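Local coordinates for protein AA10A (Thermobifida fusca, PDB 5UIZ) that is a copper-dependent lytic polysaccharide monooxygenase, probably cutting cellulose chains oxidatively at a bound copper ion, at residues Q163-D168 against R197-T202; T202-S207 against Y213-D218. All coordinates share one frame; numbering follows the deposited sequence.

Contact 1: Q163-D168 against R197-T202; sequences QPLTWD and RHVVFT
Phe201 and Trp167 form the aromatic half of this contact. The phenyl ring presents its edge toward the indole face in an offset T-shaped pair, the two planes standing at 83° and the phenyl and six-membered ring centroids 6.0 Å apart. Phe201 CE2 is the atom that makes the approach, 4.1 Å from Trp167 CH2. With CG of Phe201 anti to the backbone N (chi1 -174°), the ring is carried away from the strand toward the loop. Trp167 is also held outside the pair: NE1 hydrogen-bonds to the carbonyl O of Leu100, and the backbone N to Asp102 OD1.

The aliphatic half is centred on Leu165. Its CD2 methyl meets CG1 of Val199 tip to tip at 4.1 Å, and the same methyl lies 4.5 Å from CD1 of Phe201, obliquely to that ring. Leu165 is also pinned through its backbone to Gly103.

No hydrogen bond joins the two segments, whose nearest CA atoms, Leu165 and Val199, are 8.3 Å apart; side chains alone bridge that gap. What results is a buried apolar layer between strand 198-206 and the irregular loop linking strands 146-154 and 170-175, an instance of a loop packed onto a sheet of the beta-sandwich core found in AA10 monooxygenases.

Contact 2: T202-S207 against Y213-D218; sequences TIWKAS and YYLCSD
Trp204 and Tyr213 lie side by side as an offset stack, both pointing the same way from neighbouring strands. The six-membered ring of the indole and the phenol ring have centroids 4.1 Å apart and planes inclined by 20°. CZ3 of Trp204 sits over the centre of the tyrosine ring, while CD1 of Tyr213 lies over one face of the indole, offset toward its rim; the closest pair, Trp204 CE3 and Tyr213 CG, is 3.3 Å apart. A chi1 of 159°, which sets CG of Trp204 opposite the main-chain N, brings the six-membered ring across to Tyr213. Next along, Leu215 CD1 lies at the edge of the indole, 4.3 Å from Trp204 CE3. On the reverse face of the sheet, Ile203 CG2 meets CE1 of Tyr214 at 3.8 Å.

Behind these rings is an antiparallel beta hairpin of strands 198-206 and 211-221, part of the sandwich core. Trp204 and Tyr213 are a hydrogen-bonded pair, with Trp204 O accepting from Tyr213 N at 2.7 Å; Thr202 and Leu215 form the next such pair. One water bridges Thr202 OG1, Leu215 O and Ser217 OG, donating to the latter two.

Farther out, the phenol oxygen of Tyr213 is hydrogen-bonded to Gln211 and to the backbone N of His37, a copper ligand. Replacing Tyr213 by alanine removes the phenol, which would probably leave the indole face it covers without this stack and His37 N without its hydroxyl partner. Phe149 also meets the Trp204 ring, and Tyr214 OH is hydrogen-bonded to His96 ND1.

In the fold
Contacts 1 and 2 follow each other along strand 198-206 and share Thr202, their centres about 13 Å apart. Strand 211-221 ties them together: Val200 N lies 2.8 Å from Ser217 O, a probable hydrogen bond that continues the hairpin pairing into contact 1, and Val199 CG2 packs 3.6 Å from Asp218 OD1. Cys216, disulfide-bonded to Cys106, packs beside Leu165 and Phe201. Only contact 2 reaches the copper site. There the side chain of Tyr213 comes to about 3 Å from the copper ion, and that of Ala206 to about 4 Å from the side chain of His144 (nearest atoms). Contact 1 lies away from that site, with a glycerol, probably from the crystallisation liquor, about 4 Å from the Trp167 side chain.

Contact 1: Q163-D168 against R197-T202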
loop_
_atom_site.group_PDB
_atom_site.type_symbol
_atom_site.label_atom_id
_atom_site.label_comp_id
_atom_site.label_asym_id
_atom_site.label_seq_id
_atom_site.Cartn_x
_atom_site.Cartn_y
_atom_site.Cartn_z
ATOM N N GLN A 163 0.158 16.285 1.021
ATOM C CA GLN A 163 0.895 16.157 -0.240
ATOM C C GLN A 163 0.598 14.813 -0.811
ATOM O O GLN A 163 0.638 13.820 -0.104
ATOM C CB GLN A 163 2.426 16.161 -0.049
ATOM C CG GLN A 163 3.050 17.438 0.480
ATOM C CD GLN A 163 4.565 17.268 0.559
ATOM O OE1 GLN A 163 5.155 17.029 1.647
ATOM N NE2 GLN A 163 5.207 17.347 -0.621
ATOM N N PRO A 164 0.319 14.781 -2.097
ATOM C CA PRO A 164 0.158 13.506 -2.767
ATOM C C PRO A 164 1.455 12.730 -2.894
ATOM O O PRO A 164 2.529 13.300 -2.960
ATOM C CB PRO A 164 -0.368 13.906 -4.152
ATOM C CG PRO A 164 0.078 15.297 -4.374
ATOM C CD PRO A 164 0.209 15.923 -3.026
ATOM N N LEU A 165 1.324 11.420 -2.972
ATOM C CA LEU A 165 2.451 10.563 -3.110
ATOM C C LEU A 165 3.006 10.620 -4.521
ATOM O O LEU A 165 2.276 10.410 -5.457
ATOM C CB LEU A 165 2.068 9.143 -2.712
ATOM C CG LEU A 165 3.292 8.203 -2.631
ATOM C CD1 LEU A 165 4.226 8.631 -1.515
ATOM C CD2 LEU A 165 2.854 6.741 -2.419
ATOM N N THR A 166 4.317 10.863 -4.659
ATOM C CA THR A 166 4.951 10.935 -5.951
ATOM C C THR A 166 6.221 10.090 -5.924
ATOM O O THR A 166 6.767 9.760 -4.834
ATOM C CB THR A 166 5.398 12.367 -6.305
ATOM O OG1 THR A 166 6.445 12.766 -5.413
ATOM C CG2 THR A 166 4.282 13.382 -6.210
ATOM N N TRP A 167 6.701 9.776 -7.122
ATOM C CA TRP A 167 7.937 9.035 -7.251
ATOM C C TRP A 167 9.090 9.816 -6.700
ATOM O O TRP A 167 9.866 9.231 -6.004
ATOM C CB TRP A 167 8.238 8.633 -8.686
ATOM C CG TRP A 167 7.307 7.644 -9.155
ATOM C CD1 TRP A 167 6.173 7.851 -9.929
ATOM C CD2 TRP A 167 7.347 6.265 -8.865
ATOM N NE1 TRP A 167 5.546 6.656 -10.153
ATOM C CE2 TRP A 167 6.225 5.670 -9.492
ATOM C CE3 TRP A 167 8.213 5.462 -8.130
ATOM C CZ2 TRP A 167 5.984 4.305 -9.433
ATOM C CZ3 TRP A 167 7.972 4.127 -8.074
ATOM C CH2 TRP A 167 6.871 3.551 -8.720
ATOM N N ASP A 168 9.173 11.121 -7.000
ATOM C CA ASP A 168 10.155 12.025 -6.368
ATOM C C ASP A 168 10.186 11.901 -4.859
ATOM O O ASP A 168 11.259 11.855 -4.251
ATOM C CB ASP A 168 9.924 13.487 -6.787
ATOM C CG ASP A 168 11.006 14.434 -6.264
ATOM O OD1 ASP A 168 12.191 14.243 -6.626
ATOM O OD2 ASP A 168 10.663 15.372 -5.492
ATOM N N ARG A 197 5.580 10.493 10.645
ATOM C CA ARG A 197 4.592 9.974 9.681
ATOM C C ARG A 197 5.202 9.850 8.274
ATOM O O ARG A 197 5.784 10.803 7.729
ATOM C CB ARG A 197 3.365 10.865 9.630
ATOM C CG ARG A 197 2.391 10.514 8.504
ATOM C CD ARG A 197 1.258 11.557 8.392
ATOM N NE ARG A 197 0.201 11.344 9.376
ATOM C CZ ARG A 197 -0.736 10.428 9.275
ATOM N NH1 ARG A 197 -0.778 9.574 8.248
ATOM N NH2 ARG A 197 -1.674 10.360 10.211
ATOM N N HIS A 198 5.052 8.662 7.699
ATOM C CA HIS A 198 5.552 8.378 6.391
ATOM C C HIS A 198 4.645 7.407 5.658
ATOM O O HIS A 198 3.662 6.860 6.211
ATOM C CB HIS A 198 6.955 7.801 6.529
ATOM C CG HIS A 198 7.991 8.839 6.714
ATOM N ND1 HIS A 198 8.456 9.599 5.670
ATOM C CD2 HIS A 198 8.629 9.287 7.825
ATOM C CE1 HIS A 198 9.329 10.479 6.134
ATOM N NE2 HIS A 198 9.443 10.323 7.437
ATOM N N VAL A 199 5.000 7.177 4.418
ATOM C CA VAL A 199 4.377 6.128 3.608
ATOM C C VAL A 199 5.379 5.096 3.127
ATOM O O VAL A 199 6.431 5.441 2.640
ATOM C CB VAL A 199 3.682 6.742 2.411
ATOM C CG1 VAL A 199 2.940 5.693 1.591
ATOM C CG2 VAL A 199 2.687 7.748 2.899
ATOM N N VAL A 200 5.058 3.845 3.340
ATOM C CA VAL A 200 5.840 2.759 2.821
ATOM C C VAL A 200 5.068 2.302 1.562
ATOM O O VAL A 200 3.864 2.018 1.610
ATOM C CB VAL A 200 5.906 1.624 3.804
ATOM C CG1 VAL A 200 6.654 0.438 3.186
ATOM C CG2 VAL A 200 6.520 2.075 5.113
ATOM N N PHE A 201 5.758 2.318 0.434
ATOM C CA PHE A 201 5.200 1.820 -0.825
ATOM C C PHE A 201 5.872 0.527 -1.309
ATOM O O PHE A 201 7.055 0.521 -1.657
ATOM C CB PHE A 201 5.273 2.939 -1.849
ATOM C CG PHE A 201 4.621 2.620 -3.135
ATOM C CD1 PHE A 201 3.299 2.354 -3.179
ATOM C CD2 PHE A 201 5.357 2.599 -4.330
ATOM C CE1 PHE A 201 2.654 2.050 -4.381
ATOM C CE2 PHE A 201 4.732 2.288 -5.513
ATOM C CZ PHE A 201 3.370 2.028 -5.547
ATOM N N THR A 202 5.128 -0.561 -1.291
ATOM C CA THR A 202 5.627 -1.895 -1.627
ATOM C C THR A 202 5.084 -2.350 -3.009
ATOM O O THR A 202 3.867 -2.307 -3.276
ATOM C CB THR A 202 5.221 -2.916 -0.547
ATOM O OG1 THR A 202 5.751 -2.513 0.702
ATOM C CG2 THR A 202 5.754 -4.289 -0.845
#

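Contact 2: T202-S207 against Y213-D218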
loop_
_atom_site.group_PDB
_atom_site.type_symbol
_atom_site.label_atom_id
_atom_site.label_comp_id
_atom_site.label_asym_id
_atom_site.label_seq_id
_atom_site.Cartn_x
_atom_site.Cartn_y
_atom_site.Cartn_z
ATOM N N THR A 202 5.128 -0.561 -1.291
ATOM C CA THR A 202 5.627 -1.895 -1.627
ATOM C C THR A 202 5.084 -2.350 -3.009
ATOM O O THR A 202 3.867 -2.307 -3.276
ATOM C CB THR A 202 5.221 -2.916 -0.547
ATOM O OG1 THR A 202 5.751 -2.513 0.702
ATOM C CG2 THR A 202 5.754 -4.289 -0.845
ATOM N N ILE A 203 6.024 -2.702 -3.875
ATOM C CA ILE A 203 5.773 -3.282 -5.165
ATOM C C ILE A 203 6.073 -4.782 -5.123
ATOM O O ILE A 203 7.208 -5.243 -4.912
ATOM C CB ILE A 203 6.634 -2.663 -6.280
ATOM C CG1 ILE A 203 6.517 -1.134 -6.291
ATOM C CG2 ILE A 203 6.170 -3.181 -7.645
ATOM C CD1 ILE A 203 7.407 -0.507 -7.365
ATOM N N TRP A 204 5.026 -5.545 -5.366
ATOM C CA TRP A 204 5.116 -6.969 -5.319
ATOM C C TRP A 204 4.814 -7.455 -6.700
ATOM O O TRP A 204 3.746 -7.221 -7.224
ATOM C CB TRP A 204 4.162 -7.534 -4.237
ATOM C CG TRP A 204 3.825 -8.965 -4.430
ATOM C CD1 TRP A 204 4.662 -9.959 -4.841
ATOM C CD2 TRP A 204 2.558 -9.561 -4.227
ATOM N NE1 TRP A 204 3.987 -11.140 -4.889
ATOM C CE2 TRP A 204 2.696 -10.932 -4.511
ATOM C CE3 TRP A 204 1.325 -9.076 -3.784
ATOM C CZ2 TRP A 204 1.630 -11.834 -4.439
ATOM C CZ3 TRP A 204 0.238 -9.965 -3.701
ATOM C CH2 TRP A 204 0.398 -11.330 -4.044
ATOM N N LYS A 205 5.806 -8.115 -7.295
ATOM C CA LYS A 205 5.711 -8.684 -8.622
ATOM C C LYS A 205 5.480 -10.194 -8.449
ATOM O O LYS A 205 6.368 -10.911 -7.953
ATOM C CB LYS A 205 7.034 -8.459 -9.385
ATOM C CG LYS A 205 7.144 -9.242 -10.675
ATOM C CD LYS A 205 6.059 -8.804 -11.654
ATOM C CE LYS A 205 6.286 -9.353 -13.063
ATOM N NZ LYS A 205 6.178 -10.826 -13.115
ATOM N N ALA A 206 4.285 -10.636 -8.808
ATOM C CA ALA A 206 3.896 -12.034 -8.726
ATOM C C ALA A 206 4.646 -12.811 -9.759
ATOM O O ALA A 206 5.066 -12.233 -10.764
ATOM C CB ALA A 206 2.398 -12.195 -8.942
ATOM N N SER A 207 4.833 -14.108 -9.495
ATOM C CA SER A 207 5.600 -15.000 -10.352
ATOM C C SER A 207 4.784 -15.731 -11.417
ATOM O O SER A 207 5.369 -16.270 -12.344
ATOM C CB SER A 207 6.397 -16.014 -9.532
ATOM O OG SER A 207 7.287 -15.335 -8.663
ATOM N N TYR A 213 1.401 -5.960 -7.856
ATOM C CA TYR A 213 0.662 -5.323 -6.782
ATOM C C TYR A 213 1.354 -4.102 -6.253
ATOM O O TYR A 213 2.622 -4.075 -6.092
ATOM C CB TYR A 213 0.473 -6.327 -5.658
ATOM C CG TYR A 213 -0.397 -7.477 -6.093
ATOM C CD1 TYR A 213 0.106 -8.486 -6.890
ATOM C CD2 TYR A 213 -1.732 -7.554 -5.702
ATOM C CE1 TYR A 213 -0.700 -9.541 -7.307
ATOM C CE2 TYR A 213 -2.542 -8.604 -6.110
ATOM C CZ TYR A 213 -2.019 -9.586 -6.930
ATOM O OH TYR A 213 -2.806 -10.633 -7.330
ATOM N N TYR A 214 0.530 -3.107 -5.936
ATOM C CA TYR A 214 0.969 -1.789 -5.497
ATOM C C TYR A 214 0.346 -1.458 -4.144
ATOM O O TYR A 214 -0.846 -1.227 -4.028
ATOM C CB TYR A 214 0.636 -0.734 -6.550
ATOM C CG TYR A 214 1.405 -0.966 -7.834
ATOM C CD1 TYR A 214 2.768 -0.747 -7.896
ATOM C CD2 TYR A 214 0.771 -1.439 -8.965
ATOM C CE1 TYR A 214 3.462 -0.980 -9.085
ATOM C CE2 TYR A 214 1.458 -1.741 -10.118
ATOM C CZ TYR A 214 2.779 -1.495 -10.194
ATOM O OH TYR A 214 3.458 -1.725 -11.379
ATOM N N LEU A 215 1.183 -1.428 -3.128
ATOM C CA LEU A 215 0.747 -1.521 -1.738
ATOM C C LEU A 215 1.262 -0.381 -0.917
ATOM O O LEU A 215 2.429 -0.374 -0.560
ATOM C CB LEU A 215 1.230 -2.859 -1.154
ATOM C CG LEU A 215 0.786 -4.042 -2.046
ATOM C CD1 LEU A 215 1.484 -5.353 -1.736
ATOM C CD2 LEU A 215 -0.743 -4.188 -2.071
ATOM N N CYS A 216 0.411 0.624 -0.672
ATOM C CA CYS A 216 0.745 1.747 0.209
ATOM C C CYS A 216 0.334 1.463 1.665
ATOM O O CYS A 216 -0.821 1.073 1.939
ATOM C CB CYS A 216 0.059 3.061 -0.206
ATOM S SG CYS A 216 0.722 3.841 -1.696
ATOM N N SER A 217 1.272 1.724 2.568
ATOM C CA SER A 217 1.087 1.576 4.011
ATOM C C SER A 217 1.527 2.820 4.751
ATOM O O SER A 217 2.681 3.264 4.607
ATOM C CB SER A 217 1.859 0.430 4.554
ATOM O OG SER A 217 1.486 -0.785 3.920
ATOM N N ASP A 218 0.628 3.379 5.549
ATOM C CA ASP A 218 0.989 4.519 6.383
ATOM C C ASP A 218 1.658 4.075 7.662
ATOM O O ASP A 218 1.186 3.132 8.323
ATOM C CB ASP A 218 -0.189 5.412 6.659
ATOM C CG ASP A 218 -0.766 5.938 5.407
ATOM O OD1 ASP A 218 -0.230 6.959 4.851
ATOM O OD2 ASP A 218 -1.729 5.265 4.950
HETATM O O HOH W 1 3.531 -1.337 1.926
#